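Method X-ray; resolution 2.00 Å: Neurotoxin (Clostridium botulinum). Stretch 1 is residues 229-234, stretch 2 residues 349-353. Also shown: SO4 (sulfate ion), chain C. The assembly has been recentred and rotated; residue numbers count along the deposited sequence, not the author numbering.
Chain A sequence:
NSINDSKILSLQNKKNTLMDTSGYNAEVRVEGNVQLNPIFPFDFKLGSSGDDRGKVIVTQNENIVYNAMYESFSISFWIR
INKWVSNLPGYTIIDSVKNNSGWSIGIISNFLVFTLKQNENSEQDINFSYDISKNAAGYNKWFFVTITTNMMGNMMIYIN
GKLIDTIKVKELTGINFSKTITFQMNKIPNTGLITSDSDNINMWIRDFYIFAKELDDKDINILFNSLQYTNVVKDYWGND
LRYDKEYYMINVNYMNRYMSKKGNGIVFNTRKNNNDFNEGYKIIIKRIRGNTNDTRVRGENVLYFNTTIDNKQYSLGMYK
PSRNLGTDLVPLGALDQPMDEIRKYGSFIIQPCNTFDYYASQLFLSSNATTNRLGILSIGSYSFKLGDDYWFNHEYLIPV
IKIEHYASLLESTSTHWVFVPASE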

ATOM      1  N   TYR A 229      -3.716  -7.806  -9.129  1.00 28.70           N
ATOM      2  CA  TYR A 229      -4.791  -7.630 -10.095  1.00 29.25           C
ATOM      3  C   TYR A 229      -4.620  -6.152 -10.396  1.00 28.65           C
ATOM      4  O   TYR A 229      -5.206  -5.299  -9.736  1.00 29.15           O
ATOM      5  CB  TYR A 229      -6.159  -7.895  -9.470  1.00 30.23           C
ATOM      6  CG  TYR A 229      -6.442  -9.357  -9.230  1.00 31.53           C
ATOM      7  CD1 TYR A 229      -6.168  -9.946  -7.998  1.00 33.49           C
ATOM      8  CD2 TYR A 229      -6.983 -10.157 -10.241  1.00 32.21           C
ATOM      9  CE1 TYR A 229      -6.425 -11.295  -7.772  1.00 34.61           C
ATOM     10  CE2 TYR A 229      -7.246 -11.513 -10.027  1.00 33.14           C
ATOM     11  CZ  TYR A 229      -6.965 -12.074  -8.788  1.00 35.57           C
ATOM     12  OH  TYR A 229      -7.231 -13.408  -8.552  1.00 35.57           O
ATOM     13  N   THR A 230      -3.785  -5.859 -11.385  1.00 29.83           N
ATOM     14  CA  THR A 230      -3.470  -4.482 -11.735  1.00 30.45           C
ATOM     15  C   THR A 230      -4.609  -3.555 -12.147  1.00 28.61           C
ATOM     16  O   THR A 230      -4.410  -2.342 -12.180  1.00 27.97           O
ATOM     17  CB  THR A 230      -2.372  -4.434 -12.810  1.00 33.27           C
ATOM     18  OG1 THR A 230      -2.841  -5.062 -14.008  1.00 35.89           O
ATOM     19  CG2 THR A 230      -1.127  -5.163 -12.318  1.00 35.55           C
ATOM     20  N   ASN A 231      -5.790  -4.093 -12.453  1.00 26.83           N
ATOM     21  CA  ASN A 231      -6.905  -3.225 -12.835  1.00 27.21           C
ATOM     22  C   ASN A 231      -7.843  -2.914 -11.666  1.00 24.45           C
ATOM     23  O   ASN A 231      -8.829  -2.197 -11.821  1.00 22.57           O
ATOM     24  CB  ASN A 231      -7.717  -3.818 -13.998  1.00 28.11           C
ATOM     25  CG  ASN A 231      -8.576  -2.758 -14.698  1.00 30.39           C
ATOM     26  OD1 ASN A 231      -8.085  -1.680 -15.043  1.00 30.36           O
ATOM     27  ND2 ASN A 231      -9.853  -3.059 -14.908  1.00 31.91           N
ATOM     28  N   VAL A 232      -7.544  -3.472 -10.503  1.00 23.30           N
ATOM     29  CA  VAL A 232      -8.342  -3.199  -9.322  1.00 23.57           C
ATOM     30  C   VAL A 232      -7.651  -2.031  -8.626  1.00 23.00           C
ATOM     31  O   VAL A 232      -6.488  -2.130  -8.244  1.00 22.70           O
ATOM     32  CB  VAL A 232      -8.397  -4.417  -8.369  1.00 24.60           C
ATOM     33  CG1 VAL A 232      -9.078  -4.031  -7.054  1.00 23.16           C
ATOM     34  CG2 VAL A 232      -9.165  -5.558  -9.036  1.00 25.34           C
ATOM     35  N   VAL A 233      -8.360  -0.916  -8.492  1.00 21.88           N
ATOM     36  CA  VAL A 233      -7.797   0.260  -7.841  1.00 20.21           C
ATOM     37  C   VAL A 233      -7.599  -0.062  -6.363  1.00 19.68           C
ATOM     38  O   VAL A 233      -8.367  -0.833  -5.783  1.00 18.05           O
ATOM     39  CB  VAL A 233      -8.736   1.479  -7.988  1.00 19.88           C
ATOM     40  CG1 VAL A 233      -8.115   2.707  -7.325  1.00 21.12           C
ATOM     41  CG2 VAL A 233      -9.007   1.750  -9.465  1.00 20.25           C
ATOM     42  N   LYS A 234      -6.572   0.519  -5.746  1.00 18.71           N
ATOM     43  CA  LYS A 234      -6.327   0.242  -4.334  1.00 18.78           C
ATOM     44  C   LYS A 234      -6.473   1.493  -3.464  1.00 17.38           C
ATOM     45  O   LYS A 234      -6.302   2.618  -3.940  1.00 16.67           O
ATOM     46  CB  LYS A 234      -4.916  -0.329  -4.137  1.00 21.16           C
ATOM     47  CG  LYS A 234      -4.552  -1.535  -5.012  1.00 23.43           C
ATOM     48  CD  LYS A 234      -5.506  -2.695  -4.809  1.00 23.64           C
ATOM     49  CE  LYS A 234      -4.944  -3.977  -5.413  1.00 24.69           C
ATOM     50  NZ  LYS A 234      -4.529  -3.789  -6.830  1.00 24.08           N
ATOM     51  N   ILE A 349     -14.183   8.776 -14.797  1.00 23.15           N
ATOM     52  CA  ILE A 349     -13.648   7.514 -15.283  1.00 22.97           C
ATOM     53  C   ILE A 349     -12.367   7.400 -14.474  1.00 21.84           C
ATOM     54  O   ILE A 349     -11.522   8.289 -14.525  1.00 21.85           O
ATOM     55  CB  ILE A 349     -13.299   7.604 -16.773  1.00 23.41           C
ATOM     56  CG1 ILE A 349     -14.561   7.931 -17.570  1.00 22.75           C
ATOM     57  CG2 ILE A 349     -12.666   6.301 -17.237  1.00 23.01           C
ATOM     58  CD1 ILE A 349     -14.269   8.532 -18.918  1.00 22.26           C
ATOM     59  N   ILE A 350     -12.223   6.320 -13.721  1.00 23.64           N
ATOM     60  CA  ILE A 350     -11.042   6.156 -12.879  1.00 23.01           C
ATOM     61  C   ILE A 350     -10.002   5.233 -13.490  1.00 24.62           C
ATOM     62  O   ILE A 350     -10.326   4.322 -14.241  1.00 23.10           O
ATOM     63  CB  ILE A 350     -11.435   5.596 -11.489  1.00 21.24           C
ATOM     64  CG1 ILE A 350     -10.260   5.712 -10.521  1.00 19.62           C
ATOM     65  CG2 ILE A 350     -11.836   4.130 -11.612  1.00 19.92           C
ATOM     66  CD1 ILE A 350     -10.646   5.424  -9.074  1.00 15.76           C
ATOM     67  N   GLN A 351      -8.742   5.481 -13.160  1.00 26.18           N
ATOM     68  CA  GLN A 351      -7.658   4.650 -13.658  1.00 28.93           C
ATOM     69  C   GLN A 351      -6.658   4.467 -12.523  1.00 28.50           C
ATOM     70  O   GLN A 351      -6.275   5.437 -11.870  1.00 30.30           O
ATOM     71  CB  GLN A 351      -6.982   5.321 -14.855  1.00 31.46           C
ATOM     72  CG  GLN A 351      -6.101   4.380 -15.643  1.00 39.55           C
ATOM     73  CD  GLN A 351      -6.882   3.235 -16.268  1.00 41.69           C
ATOM     74  OE1 GLN A 351      -6.343   2.150 -16.479  1.00 45.78           O
ATOM     75  NE2 GLN A 351      -8.153   3.476 -16.577  1.00 41.91           N
ATOM     76  N   PRO A 352      -6.243   3.221 -12.250  1.00 27.71           N
ATOM     77  CA  PRO A 352      -5.279   3.024 -11.162  1.00 26.79           C
ATOM     78  C   PRO A 352      -3.935   3.675 -11.489  1.00 26.90           C
ATOM     79  O   PRO A 352      -3.538   3.748 -12.650  1.00 24.53           O
ATOM     80  CB  PRO A 352      -5.194   1.503 -11.043  1.00 27.69           C
ATOM     81  CG  PRO A 352      -5.474   1.036 -12.452  1.00 28.73           C
ATOM     82  CD  PRO A 352      -6.622   1.935 -12.865  1.00 27.66           C
ATOM     83  N   CYS A 353      -3.243   4.157 -10.464  1.00 25.73           N
ATOM     84  CA  CYS A 353      -1.951   4.800 -10.667  1.00 27.86           C
ATOM     85  C   CYS A 353      -1.052   4.509  -9.475  1.00 27.19           C
ATOM     86  O   CYS A 353      -1.020   5.266  -8.506  1.00 27.82           O
ATOM     87  CB  CYS A 353      -2.141   6.310 -10.832  1.00 29.62           C
ATOM     88  SG  CYS A 353      -0.627   7.207 -11.202  1.00 39.20           S
TER
HETATM   89  S   SO4 C1302     -12.552  -5.674 -15.385  1.00 66.36           S
HETATM   90  O1  SO4 C1302     -13.769  -5.122 -14.783  1.00 65.76           O
HETATM   91  O2  SO4 C1302     -12.629  -7.144 -15.390  1.00 67.00           O
HETATM   92  O3  SO4 C1302     -11.344  -5.256 -14.614  1.00 66.85           O
HETATM   93  O4  SO4 C1302     -12.433  -5.152 -16.760  1.00 67.30           O

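Contact between a loop segment, residues 229-234, and a β-strand segment, residues 349-353, of the Clostridium botulinum neurotoxin chain. The touching residues lie at least 117 positions apart in sequence, so the fold, and not chain proximity, brings them together. The interface is small, burying 230 Å² summed over both sides, and no hydrogen bond crosses it; what holds the two surfaces together here is packing.

The apolar packing centres on Val233. One of its methyl groups, CG2, meets two side chains of the strand: Val233 CG2 lies 4.0 Å from Ile350 CD1 and 4.1 Å from Pro352 CB. Both distances are ordinary van der Waals separations between carbon atoms. Ile350 and Pro352 are two positions apart on an extended strand, so their CA-to-CB bonds both point toward the loop, while that of the intervening Gln351 points away. The methyl group can therefore touch both neighbours at once. Val233 itself presents its CA-to-CB bond sideways, and its t rotamer (chi1 -179°) accompanies the approach of CG2 to the strand. Ile350 is extended, with chi1 and chi2 both t, which carries CD1 out to the valine. The backbones come closest at this point, with Val233 CA 5.0 Å from Pro352 CA. Val233 and Pro352 each have 73 Å² covered by the opposing stretch, more than any other residue of the contact.

The proline ring also meets polar atoms of the loop, beginning with its backbone: Thr230 O is 3.6 Å from Pro352 CG, the shortest approach between the stretches. This is a carbonyl oxygen resting against a ring carbon at about van der Waals distance. The ring, puckered C-gamma endo, is shared: Val233 CG2 lies about equally near Pro352 CB and Pro352 CD (4.1 and 4.2 Å), and Thr230 O is nearest Pro352 CG but also 4.1 Å from Pro352 CB. Asn231 adds a looser contact, with Asn231 OD1 4.5 Å from Pro352 CD.

Two polar side chains approach each other without bonding. Asn231 and Gln351 both direct their CA-to-CB bonds away from the opposing stretch, yet the ends of their side chains come nearer. Asn231 OD1 and Gln351 OE1 are 4.4 Å apart; both are amide oxygens and acceptors, so the pair forms no hydrogen bond. The amide nitrogen of Asn231 is engaged elsewhere: Asn231 ND2 donates to O3 of a sulfate ion, probably from the crystallisation liquor, at 2.7 Å with an N-H...acceptor angle of 155°.

Hydrogen bonds form within the loop. A type I turn runs from Tyr229 to Val232 and is closed by Val232 N donating to Tyr229 O at 3.1 Å. Lys234 folds back over the same turn: Lys234 NZ donates to Val232 O at 2.9 Å and, weakly, to Tyr229 O at 3.3 Å. Tyr229 O thus accepts from both the backbone and the lysine. Thr230 and Asn231, the two central residues of this turn, supply its contacts with Pro352, and Val233 follows directly after it.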